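PDB 2OPC: AvrL567-A from Melampsora lini, which is an avirulence protein of the flax rust fungus, probably a secreted effector whose recognition by a matching plant resistance protein triggers host defence. Local coordinates for residues Gly14-Arg20 and Pro116-Lys122; Met43-Trp48 and Met84-Gln90; Ile63-Ser67 and Ile102-Phe108. The contacts are given in a common frame with arbitrary orientation. Residue numbers count along the deposited sequence, not the author numbering.

Contact 1: Gly14-Arg20 and Pro116-Lys122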
loop_
_atom_site.group_PDB
_atom_site.type_symbol
_atom_site.label_atom_id
_atom_site.label_comp_id
_atom_site.label_asym_id
_atom_site.label_seq_id
_atom_site.Cartn_x
_atom_site.Cartn_y
_atom_site.Cartn_z
ATOM N N GLY A 14 -4.543 -10.644 6.155
ATOM C CA GLY A 14 -3.140 -10.279 6.144
ATOM C C GLY A 14 -2.920 -8.832 5.748
ATOM O O GLY A 14 -1.783 -8.393 5.571
ATOM N N TYR A 15 -4.012 -8.088 5.611
ATOM C CA TYR A 15 -3.943 -6.699 5.174
ATOM C C TYR A 15 -3.586 -5.772 6.323
ATOM O O TYR A 15 -3.967 -6.051 7.481
ATOM C CB TYR A 15 -5.279 -6.224 4.599
ATOM C CG TYR A 15 -5.606 -6.709 3.195
ATOM C CD1 TYR A 15 -4.890 -6.240 2.095
ATOM C CD2 TYR A 15 -6.649 -7.580 2.966
ATOM C CE1 TYR A 15 -5.188 -6.631 0.819
ATOM C CE2 TYR A 15 -6.967 -7.987 1.663
ATOM C CZ TYR A 15 -6.213 -7.474 0.600
ATOM O OH TYR A 15 -6.530 -7.900 -0.676
ATOM N N THR A 16 -2.906 -4.682 5.998
ATOM C CA THR A 16 -2.683 -3.591 6.930
ATOM C C THR A 16 -3.630 -2.439 6.581
ATOM O O THR A 16 -3.757 -2.081 5.407
ATOM C CB THR A 16 -1.225 -3.108 6.809
ATOM O OG1 THR A 16 -0.341 -4.190 7.165
ATOM C CG2 THR A 16 -0.927 -1.904 7.693
ATOM N N ARG A 17 -4.311 -1.890 7.583
ATOM C CA ARG A 17 -5.083 -0.662 7.354
ATOM C C ARG A 17 -4.174 0.555 7.246
ATOM O O ARG A 17 -3.300 0.783 8.100
ATOM C CB ARG A 17 -6.072 -0.450 8.488
ATOM C CG ARG A 17 -7.071 -1.581 8.591
ATOM C CD ARG A 17 -8.151 -1.170 9.611
ATOM N NE ARG A 17 -9.215 -2.151 9.753
ATOM C CZ ARG A 17 -10.306 -1.953 10.493
ATOM N NH1 ARG A 17 -10.459 -0.796 11.128
ATOM N NH2 ARG A 17 -11.235 -2.893 10.566
ATOM N N PHE A 18 -4.369 1.326 6.188
ATOM C CA PHE A 18 -3.604 2.566 6.015
ATOM C C PHE A 18 -4.638 3.685 5.902
ATOM O O PHE A 18 -5.390 3.766 4.927
ATOM C CB PHE A 18 -2.716 2.433 4.762
ATOM C CG PHE A 18 -1.851 3.648 4.463
ATOM C CD1 PHE A 18 -1.159 4.273 5.482
ATOM C CD2 PHE A 18 -1.743 4.137 3.157
ATOM C CE1 PHE A 18 -0.334 5.355 5.204
ATOM C CE2 PHE A 18 -0.909 5.261 2.877
ATOM C CZ PHE A 18 -0.230 5.839 3.941
ATOM N N TYR A 19 -4.662 4.516 6.954
ATOM C CA TYR A 19 -5.710 5.518 7.098
ATOM C C TYR A 19 -5.527 6.770 6.237
ATOM O O TYR A 19 -4.411 7.192 6.004
ATOM C CB TYR A 19 -5.874 5.881 8.585
ATOM C CG TYR A 19 -6.667 4.826 9.314
ATOM C CD1 TYR A 19 -8.054 4.888 9.356
ATOM C CD2 TYR A 19 -6.039 3.726 9.888
ATOM C CE1 TYR A 19 -8.816 3.889 9.999
ATOM C CE2 TYR A 19 -6.789 2.719 10.552
ATOM C CZ TYR A 19 -8.166 2.812 10.575
ATOM O OH TYR A 19 -8.921 1.845 11.213
ATOM N N ARG A 20 -6.628 7.354 5.751
ATOM C CA ARG A 20 -6.615 8.570 4.935
ATOM C C ARG A 20 -6.530 9.789 5.831
ATOM O O ARG A 20 -7.356 10.676 5.806
ATOM C CB ARG A 20 -7.848 8.622 4.079
ATOM C CG ARG A 20 -7.900 7.476 3.063
ATOM C CD ARG A 20 -7.573 8.054 1.736
ATOM N NE ARG A 20 -8.663 8.849 1.181
ATOM C CZ ARG A 20 -8.698 9.316 -0.070
ATOM N NH1 ARG A 20 -7.612 9.024 -0.845
ATOM N NH2 ARG A 20 -9.784 10.055 -0.529
ATOM N N PRO A 116 -11.271 8.943 9.909
ATOM C CA PRO A 116 -10.953 8.779 8.497
ATOM C C PRO A 116 -11.236 7.374 7.951
ATOM O O PRO A 116 -11.201 6.383 8.655
ATOM C CB PRO A 116 -9.437 9.073 8.437
ATOM C CG PRO A 116 -9.220 9.992 9.551
ATOM C CD PRO A 116 -10.111 9.451 10.671
ATOM N N ASP A 117 -11.458 7.317 6.661
ATOM C CA ASP A 117 -11.487 6.028 5.960
ATOM C C ASP A 117 -10.081 5.419 5.943
ATOM O O ASP A 117 -9.118 6.079 6.282
ATOM C CB ASP A 117 -11.765 6.237 4.504
ATOM C CG ASP A 117 -13.066 6.763 4.216
ATOM O OD1 ASP A 117 -13.987 6.668 5.118
ATOM O OD2 ASP A 117 -13.169 7.266 3.025
ATOM N N TYR A 118 -9.996 4.163 5.494
ATOM C CA TYR A 118 -8.690 3.516 5.286
ATOM C C TYR A 118 -8.739 2.697 3.999
ATOM O O TYR A 118 -9.776 2.320 3.487
ATOM C CB TYR A 118 -8.292 2.624 6.485
ATOM C CG TYR A 118 -9.277 1.530 6.804
ATOM C CD1 TYR A 118 -9.088 0.237 6.327
ATOM C CD2 TYR A 118 -10.431 1.782 7.552
ATOM C CE1 TYR A 118 -9.983 -0.773 6.601
ATOM C CE2 TYR A 118 -11.341 0.751 7.841
ATOM C CZ TYR A 118 -11.120 -0.522 7.364
ATOM O OH TYR A 118 -12.034 -1.549 7.624
ATOM N N ILE A 119 -7.525 2.407 3.495
ATOM C CA ILE A 119 -7.352 1.365 2.471
ATOM C C ILE A 119 -6.690 0.169 3.164
ATOM O O ILE A 119 -6.165 0.247 4.263
ATOM C CB ILE A 119 -6.499 1.842 1.253
ATOM C CG1 ILE A 119 -5.024 2.128 1.630
ATOM C CG2 ILE A 119 -7.161 3.075 0.620
ATOM C CD1 ILE A 119 -4.184 2.507 0.413
ATOM N N LYS A 120 -6.823 -0.977 2.490
ATOM C CA LYS A 120 -6.188 -2.242 2.965
ATOM C C LYS A 120 -5.122 -2.651 1.978
ATOM O O LYS A 120 -5.445 -2.951 0.825
ATOM C CB LYS A 120 -7.227 -3.356 3.047
ATOM C CG LYS A 120 -8.329 -3.149 4.082
ATOM C CD LYS A 120 -9.307 -4.383 4.053
ATOM C CE LYS A 120 -10.494 -4.177 4.915
ATOM N NZ LYS A 120 -11.258 -5.445 4.936
ATOM N N ILE A 121 -3.871 -2.712 2.461
ATOM C CA ILE A 121 -2.722 -3.051 1.575
ATOM C C ILE A 121 -1.845 -4.093 2.241
ATOM O O ILE A 121 -1.812 -4.247 3.459
ATOM C CB ILE A 121 -1.887 -1.806 1.169
ATOM C CG1 ILE A 121 -1.479 -1.005 2.414
ATOM C CG2 ILE A 121 -2.702 -0.977 0.170
ATOM C CD1 ILE A 121 -0.564 0.239 2.102
ATOM N N LYS A 122 -1.147 -4.858 1.389
ATOM C CA LYS A 122 -0.184 -5.841 1.899
ATOM C C LYS A 122 0.790 -6.191 0.768
ATOM O O LYS A 122 0.554 -5.883 -0.397
ATOM C CB LYS A 122 -0.907 -7.113 2.375
ATOM C CG LYS A 122 -1.607 -7.870 1.241
ATOM C CD LYS A 122 -2.389 -9.078 1.806
ATOM C CE LYS A 122 -3.118 -9.786 0.700
ATOM N NZ LYS A 122 -3.692 -11.060 1.237
HETATM O O HOH W 1 -11.435 9.152 2.469
#
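Where two strands pair at the edge of a sheet, the backbone sets the spacing and the side chains decide how the faces fill; strands 16-19 and 118-122 illustrate both. They run antiparallel at an axis angle of 146°, 4.4 Å apart at closest approach. T16 pairs with I121 and F18 with I119 through reciprocal backbone hydrogen bonds, and R20 N to D117 O (2.8 Å) extends the ladder past the strand ends. On the face bearing R17, K120, Y118 and Y19, the R17 guanidinium lies flat on the Y118 ring, planes at 10°, with R17 CD 3.7 Å from the Y118 ring centroid, while its charge is met by D111. Y118 CB in turn sits over the Y19 ring in a CH-pi contact, the two rings being oblique. Beyond the strand end the Y15 ring fills the groove between two lysine chains, K120 CB over one face and K122 CD over the other; K122 NZ, which also hydrogen-bonds to E13 O, makes a cation-pi contact 4.6 Å from the Y15 ring centroid. The opposite face, with T16, F18, I119 and I121, is mostly apolar. Here F18 CB abuts I119 CG1 (3.9 Å) and I121 CD1 (4.1 Å), V26, V34 and I63 pack around this ridge, and the F18 ring stacks on W36. This is an antiparallel edge pair of a four-stranded sheet, one face turned to the core of a beta-sandwich-like fold.

Contact 2: Met43-Trp48 and Met84-Gln90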
loop_
_atom_site.group_PDB
_atom_site.type_symbol
_atom_site.label_atom_id
_atom_site.label_comp_id
_atom_site.label_asym_id
_atom_site.label_seq_id
_atom_site.Cartn_x
_atom_site.Cartn_y
_atom_site.Cartn_z
ATOM N N MET A 43 -1.957 8.650 -3.653
ATOM C CA MET A 43 -1.278 7.356 -3.762
ATOM C C MET A 43 -0.309 7.168 -2.617
ATOM O O MET A 43 0.276 8.137 -2.126
ATOM C CB MET A 43 -0.506 7.236 -5.055
ATOM C CG MET A 43 0.671 8.180 -5.116
ATOM S SD MET A 43 1.591 8.069 -6.652
ATOM C CE MET A 43 0.436 8.862 -7.740
ATOM N N PRO A 44 -0.102 5.908 -2.226
ATOM C CA PRO A 44 0.942 5.624 -1.248
ATOM C C PRO A 44 2.313 5.659 -1.889
ATOM O O PRO A 44 2.463 5.385 -3.071
ATOM C CB PRO A 44 0.650 4.190 -0.816
ATOM C CG PRO A 44 -0.057 3.579 -1.968
ATOM C CD PRO A 44 -0.823 4.686 -2.652
ATOM N N LEU A 45 3.318 6.013 -1.086
ATOM C CA LEU A 45 4.735 5.934 -1.450
ATOM C C LEU A 45 5.412 4.955 -0.502
ATOM O O LEU A 45 4.970 4.803 0.630
ATOM C CB LEU A 45 5.452 7.296 -1.347
ATOM C CG LEU A 45 4.841 8.392 -2.243
ATOM C CD1 LEU A 45 5.589 9.683 -2.051
ATOM C CD2 LEU A 45 4.821 8.048 -3.749
ATOM N N PHE A 46 6.496 4.312 -0.979
ATOM C CA PHE A 46 7.101 3.153 -0.311
ATOM C C PHE A 46 8.592 3.358 -0.173
ATOM O O PHE A 46 9.237 3.969 -0.997
ATOM C CB PHE A 46 6.843 1.920 -1.156
ATOM C CG PHE A 46 5.404 1.650 -1.352
ATOM C CD1 PHE A 46 4.665 0.915 -0.396
ATOM C CD2 PHE A 46 4.765 2.070 -2.521
ATOM C CE1 PHE A 46 3.318 0.655 -0.594
ATOM C CE2 PHE A 46 3.383 1.843 -2.721
ATOM C CZ PHE A 46 2.661 1.100 -1.766
ATOM N N LYS A 47 9.140 2.825 0.915
ATOM C CA LYS A 47 10.584 2.791 1.111
ATOM C C LYS A 47 11.014 1.510 1.819
ATOM O O LYS A 47 10.467 1.151 2.861
ATOM C CB LYS A 47 11.045 4.013 1.910
ATOM C CG LYS A 47 12.521 4.338 1.750
ATOM C CD LYS A 47 12.803 5.797 2.070
ATOM C CE LYS A 47 14.241 5.995 2.522
ATOM N NZ LYS A 47 14.537 7.424 2.822
ATOM N N TRP A 48 11.997 0.826 1.243
ATOM C CA TRP A 48 12.476 -0.440 1.784
ATOM C C TRP A 48 13.277 -0.219 3.057
ATOM O O TRP A 48 14.229 0.573 3.053
ATOM C CB TRP A 48 13.383 -1.102 0.746
ATOM C CG TRP A 48 13.923 -2.426 1.190
ATOM C CD1 TRP A 48 15.151 -2.659 1.772
ATOM C CD2 TRP A 48 13.273 -3.708 1.088
ATOM N NE1 TRP A 48 15.288 -3.995 2.024
ATOM C CE2 TRP A 48 14.154 -4.661 1.626
ATOM C CE3 TRP A 48 12.039 -4.150 0.570
ATOM C CZ2 TRP A 48 13.854 -6.010 1.671
ATOM C CZ3 TRP A 48 11.737 -5.483 0.607
ATOM C CH2 TRP A 48 12.634 -6.419 1.167
ATOM N N MET A 84 14.553 0.159 -3.360
ATOM C CA MET A 84 13.869 1.389 -2.961
ATOM C C MET A 84 14.267 1.813 -1.545
ATOM O O MET A 84 13.422 2.234 -0.735
ATOM C CB MET A 84 12.339 1.167 -3.028
ATOM C CG MET A 84 11.873 0.982 -4.449
ATOM S SD MET A 84 10.116 0.592 -4.431
ATOM C CE MET A 84 9.707 0.755 -6.161
ATOM N N ASP A 85 15.547 1.744 -1.244
ATOM C CA ASP A 85 16.011 1.965 0.125
ATOM C C ASP A 85 16.501 3.386 0.398
ATOM O O ASP A 85 16.667 3.759 1.582
ATOM C CB ASP A 85 17.118 0.947 0.493
ATOM C CG ASP A 85 18.288 0.901 -0.508
ATOM O OD1 ASP A 85 18.170 1.517 -1.575
ATOM O OD2 ASP A 85 19.297 0.198 -0.225
ATOM N N GLN A 86 16.742 4.189 -0.647
ATOM C CA GLN A 86 17.310 5.527 -0.459
ATOM C C GLN A 86 16.307 6.650 -0.655
ATOM O O GLN A 86 16.518 7.767 -0.157
ATOM C CB GLN A 86 18.482 5.750 -1.426
ATOM C CG GLN A 86 19.654 4.805 -1.152
ATOM C CD GLN A 86 20.500 5.181 0.088
ATOM O OE1 GLN A 86 20.234 6.167 0.800
ATOM N NE2 GLN A 86 21.557 4.398 0.318
ATOM N N HIS A 87 15.239 6.372 -1.401
ATOM C CA HIS A 87 14.286 7.416 -1.763
ATOM C C HIS A 87 12.909 6.804 -1.734
ATOM O O HIS A 87 12.742 5.653 -2.114
ATOM C CB HIS A 87 14.552 7.952 -3.181
ATOM C CG HIS A 87 15.848 8.682 -3.273
ATOM N ND1 HIS A 87 16.048 9.903 -2.667
ATOM C CD2 HIS A 87 17.040 8.326 -3.808
ATOM C CE1 HIS A 87 17.306 10.280 -2.863
ATOM N NE2 HIS A 87 17.933 9.330 -3.540
ATOM N N TRP A 88 11.924 7.556 -1.265
ATOM C CA TRP A 88 10.543 7.077 -1.336
ATOM C C TRP A 88 10.119 6.939 -2.803
ATOM O O TRP A 88 10.480 7.769 -3.639
ATOM C CB TRP A 88 9.626 8.093 -0.670
ATOM C CG TRP A 88 9.791 8.198 0.778
ATOM C CD1 TRP A 88 10.581 9.085 1.484
ATOM C CD2 TRP A 88 9.083 7.417 1.744
ATOM N NE1 TRP A 88 10.395 8.878 2.835
ATOM C CE2 TRP A 88 9.493 7.853 3.027
ATOM C CE3 TRP A 88 8.139 6.395 1.660
ATOM C CZ2 TRP A 88 8.942 7.295 4.218
ATOM C CZ3 TRP A 88 7.651 5.823 2.817
ATOM C CH2 TRP A 88 8.027 6.283 4.064
ATOM N N ALA A 89 9.375 5.886 -3.109
ATOM C CA ALA A 89 9.018 5.595 -4.496
ATOM C C ALA A 89 7.555 5.228 -4.641
ATOM O O ALA A 89 6.979 4.610 -3.748
ATOM C CB ALA A 89 9.876 4.413 -5.024
ATOM N N GLN A 90 6.964 5.518 -5.802
ATOM C CA GLN A 90 5.662 4.983 -6.118
ATOM C C GLN A 90 5.836 3.506 -6.476
ATOM O O GLN A 90 6.919 3.071 -6.909
ATOM C CB GLN A 90 5.119 5.674 -7.374
ATOM C CG GLN A 90 4.928 7.134 -7.243
ATOM C CD GLN A 90 4.593 7.781 -8.560
ATOM O OE1 GLN A 90 3.776 7.251 -9.316
ATOM N NE2 GLN A 90 5.221 8.924 -8.839
#
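Strand 44-48 shows how a loop can borrow a sheet edge without becoming a full strand. Residues 84-90 pair with it through one antiparallel bridge, F46 with A89, in which F46 N donates to A89 O (2.8 Å) and A89 N to F46 O (2.9 Å). The loop then bulges away at Q86 and H87 and returns so that W48 N reaches M84 O (2.8 Å). The side-chain conformations decide which groups meet the loop. K47, with chi1 to chi4 all near t, is extended and lays its aliphatic chain along the W88 indole, K47 CD standing 3.9 Å from the centroid of the five-membered ring and almost exactly on its normal; the lysine also spans the bulge, K47 CE lying 3.4 Å from D85 O. W88, in m, brings its ring against the strand, with CZ3 3.6 Å from L45 O, and K35 adds a cation-pi contact. M43 takes p at chi1, which places its SD 3.5 Å from Q90 CG, while L45, in m, sets CD2 3.6 Å from the same Q90 CG. F46, also m, points away overall although its CB still touches the loop; its ring edge lies near A89 O, and the ring packs on V32, V34 and V80. W48 NE1 hydrogen-bonds to G51 O. The arrangement is a single antiparallel beta bridge by which a loop lies along strand 44-48, the outermost strand of the three-stranded antiparallel sheet.

Contact 3: Ile63-Ser67 and Ile102-Phe108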
loop_
_atom_site.group_PDB
_atom_site.type_symbol
_atom_site.label_atom_id
_atom_site.label_comp_id
_atom_site.label_asym_id
_atom_site.label_seq_id
_atom_site.Cartn_x
_atom_site.Cartn_y
_atom_site.Cartn_z
ATOM N N ILE A 63 -4.019 -4.624 -2.906
ATOM C CA ILE A 63 -4.982 -3.685 -2.318
ATOM C C ILE A 63 -6.382 -4.296 -2.436
ATOM O O ILE A 63 -6.729 -4.867 -3.471
ATOM C CB ILE A 63 -4.915 -2.303 -3.026
ATOM C CG1 ILE A 63 -5.836 -1.283 -2.342
ATOM C CG2 ILE A 63 -5.209 -2.399 -4.514
ATOM C CD1 ILE A 63 -5.442 0.150 -2.625
ATOM N N ALA A 64 -7.159 -4.177 -1.359
ATOM C CA ALA A 64 -8.538 -4.694 -1.360
ATOM C C ALA A 64 -9.475 -3.685 -2.005
ATOM O O ALA A 64 -9.209 -2.476 -2.011
ATOM C CB ALA A 64 -8.983 -4.963 0.034
ATOM N N HIS A 65 -10.589 -4.191 -2.519
ATOM C CA HIS A 65 -11.705 -3.374 -2.960
ATOM C C HIS A 65 -12.844 -3.460 -1.936
ATOM O O HIS A 65 -13.111 -4.539 -1.385
ATOM C CB HIS A 65 -12.198 -3.841 -4.344
ATOM C CG HIS A 65 -11.306 -3.403 -5.470
ATOM N ND1 HIS A 65 -11.730 -3.335 -6.779
ATOM C CD2 HIS A 65 -10.018 -2.973 -5.462
ATOM C CE1 HIS A 65 -10.726 -2.909 -7.533
ATOM N NE2 HIS A 65 -9.689 -2.667 -6.756
ATOM N N SER A 66 -13.510 -2.316 -1.706
ATOM C CA SER A 66 -14.626 -2.247 -0.753
ATOM C C SER A 66 -15.965 -2.307 -1.455
ATOM O O SER A 66 -16.983 -2.493 -0.803
ATOM C CB SER A 66 -14.562 -0.966 0.075
ATOM O OG SER A 66 -14.611 0.122 -0.810
ATOM N N SER A 67 -15.989 -2.096 -2.771
ATOM C CA SER A 67 -17.247 -2.166 -3.533
ATOM C C SER A 67 -16.922 -2.698 -4.923
ATOM O O SER A 67 -15.730 -2.744 -5.309
ATOM C CB SER A 67 -17.946 -0.794 -3.621
ATOM O OG SER A 67 -17.115 0.152 -4.281
ATOM N N ILE A 102 -5.756 6.243 -5.665
ATOM C CA ILE A 102 -6.800 5.758 -4.790
ATOM C C ILE A 102 -8.170 6.279 -5.237
ATOM O O ILE A 102 -8.340 7.478 -5.527
ATOM C CB ILE A 102 -6.448 6.123 -3.314
ATOM C CG1 ILE A 102 -5.106 5.478 -2.940
ATOM C CG2 ILE A 102 -7.609 5.765 -2.311
ATOM C CD1 ILE A 102 -5.025 3.935 -3.139
ATOM N N GLU A 103 -9.118 5.352 -5.332
ATOM C CA GLU A 103 -10.476 5.626 -5.754
ATOM C C GLU A 103 -11.467 5.206 -4.682
ATOM O O GLU A 103 -11.117 4.532 -3.685
ATOM C CB GLU A 103 -10.779 4.774 -6.998
ATOM C CG GLU A 103 -9.834 4.948 -8.166
ATOM C CD GLU A 103 -10.297 6.038 -9.102
ATOM O OE1 GLU A 103 -9.750 6.138 -10.224
ATOM O OE2 GLU A 103 -11.228 6.791 -8.739
ATOM N N GLY A 104 -12.738 5.569 -4.859
ATOM C CA GLY A 104 -13.710 5.230 -3.854
ATOM C C GLY A 104 -13.810 3.754 -3.558
ATOM O O GLY A 104 -14.078 3.376 -2.416
ATOM N N PHE A 105 -13.602 2.918 -4.577
ATOM C CA PHE A 105 -13.784 1.482 -4.385
ATOM C C PHE A 105 -12.583 0.846 -3.655
ATOM O O PHE A 105 -12.591 -0.359 -3.432
ATOM C CB PHE A 105 -14.059 0.758 -5.715
ATOM C CG PHE A 105 -13.040 1.035 -6.794
ATOM C CD1 PHE A 105 -13.343 1.939 -7.815
ATOM C CD2 PHE A 105 -11.782 0.421 -6.784
ATOM C CE1 PHE A 105 -12.413 2.205 -8.833
ATOM C CE2 PHE A 105 -10.847 0.669 -7.799
ATOM C CZ PHE A 105 -11.163 1.549 -8.829
ATOM N N HIS A 106 -11.600 1.658 -3.253
ATOM C CA HIS A 106 -10.534 1.179 -2.369
ATOM C C HIS A 106 -10.804 1.560 -0.919
ATOM O O HIS A 106 -10.094 1.098 -0.030
ATOM C CB HIS A 106 -9.215 1.865 -2.700
ATOM C CG HIS A 106 -8.690 1.550 -4.054
ATOM N ND1 HIS A 106 -8.276 2.514 -4.945
ATOM C CD2 HIS A 106 -8.468 0.358 -4.652
ATOM C CE1 HIS A 106 -7.835 1.926 -6.047
ATOM N NE2 HIS A 106 -7.942 0.614 -5.895
ATOM N N LEU A 107 -11.803 2.419 -0.679
ATOM C CA LEU A 107 -11.959 3.035 0.636
ATOM C C LEU A 107 -12.956 2.307 1.507
ATOM O O LEU A 107 -14.073 2.004 1.067
ATOM C CB LEU A 107 -12.424 4.500 0.493
ATOM C CG LEU A 107 -11.415 5.391 -0.237
ATOM C CD1 LEU A 107 -12.062 6.730 -0.574
ATOM C CD2 LEU A 107 -10.141 5.591 0.622
ATOM N N PHE A 108 -12.506 2.026 2.733
ATOM C CA PHE A 108 -13.347 1.377 3.767
ATOM C C PHE A 108 -13.642 2.425 4.816
ATOM O O PHE A 108 -12.774 3.226 5.171
ATOM C CB PHE A 108 -12.576 0.221 4.401
ATOM C CG PHE A 108 -12.389 -0.950 3.477
ATOM C CD1 PHE A 108 -13.294 -2.026 3.488
ATOM C CD2 PHE A 108 -11.318 -0.966 2.565
ATOM C CE1 PHE A 108 -13.164 -3.087 2.600
ATOM C CE2 PHE A 108 -11.163 -2.030 1.671
ATOM C CZ PHE A 108 -12.070 -3.108 1.696
HETATM O O HOH W 2 -8.236 -0.894 0.026
#
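This is a loop-to-loop contact at one end of the four-stranded sheet, where the chain leaving strand 58-63 meets a 3-10 turn, residues 104-106, in the long connection to strand 118-125. S66 makes both direct hydrogen bonds: its N donates to F105 O (2.8 Å) and its OG to L107 O (2.7 Å). A water bridges A64 O (2.8 Å) and H106 O (2.7 Å), completing the polar seam. Around it, rings gather. H65 lies obliquely against F105 and H106, their centroids 4.8 and 5.2 Å from that of H65, while I63 CD1 covers a face of H106, 4.0 Å from its ring centroid, and touches I102 CD1 (3.8 Å). On the far side of the seam S66 CB sits over the F108 ring, 3.6 Å from its centroid. H106 is itself held, since E103 N donates to H106 ND1 (3.0 Å) across the turn. Together these features make an aromatic cluster around a short 3-10 turn, pinned to a neighbouring loop by one serine.

How the contacts relate
Pairing becomes less regular from strand to loop: contact 1 is a continuous ladder, contact 2 a single bridge, contact 3 a serine, a water and an aromatic cluster. The centre of contact 1 lies about 8 Å from the centre of the chain, those of contacts 2 and 3 about 10 and 12 Å. Contact 1 has a buried apolar face and a more exposed charged and tyrosine face; contact 2 sets buried F46 and W48 against exposed D85, Q86 and H87; contact 3 buries H65 and H106 beside exposed S67. Probable hydrogen bonds Y118 O to F108 N (2.8 Å) and K120 O to A64 N (3.0 Å) join contacts 1 and 3. Contact 2 belongs to the other sheet, yet P44 CB reaches F18 CE2 (4.1 Å).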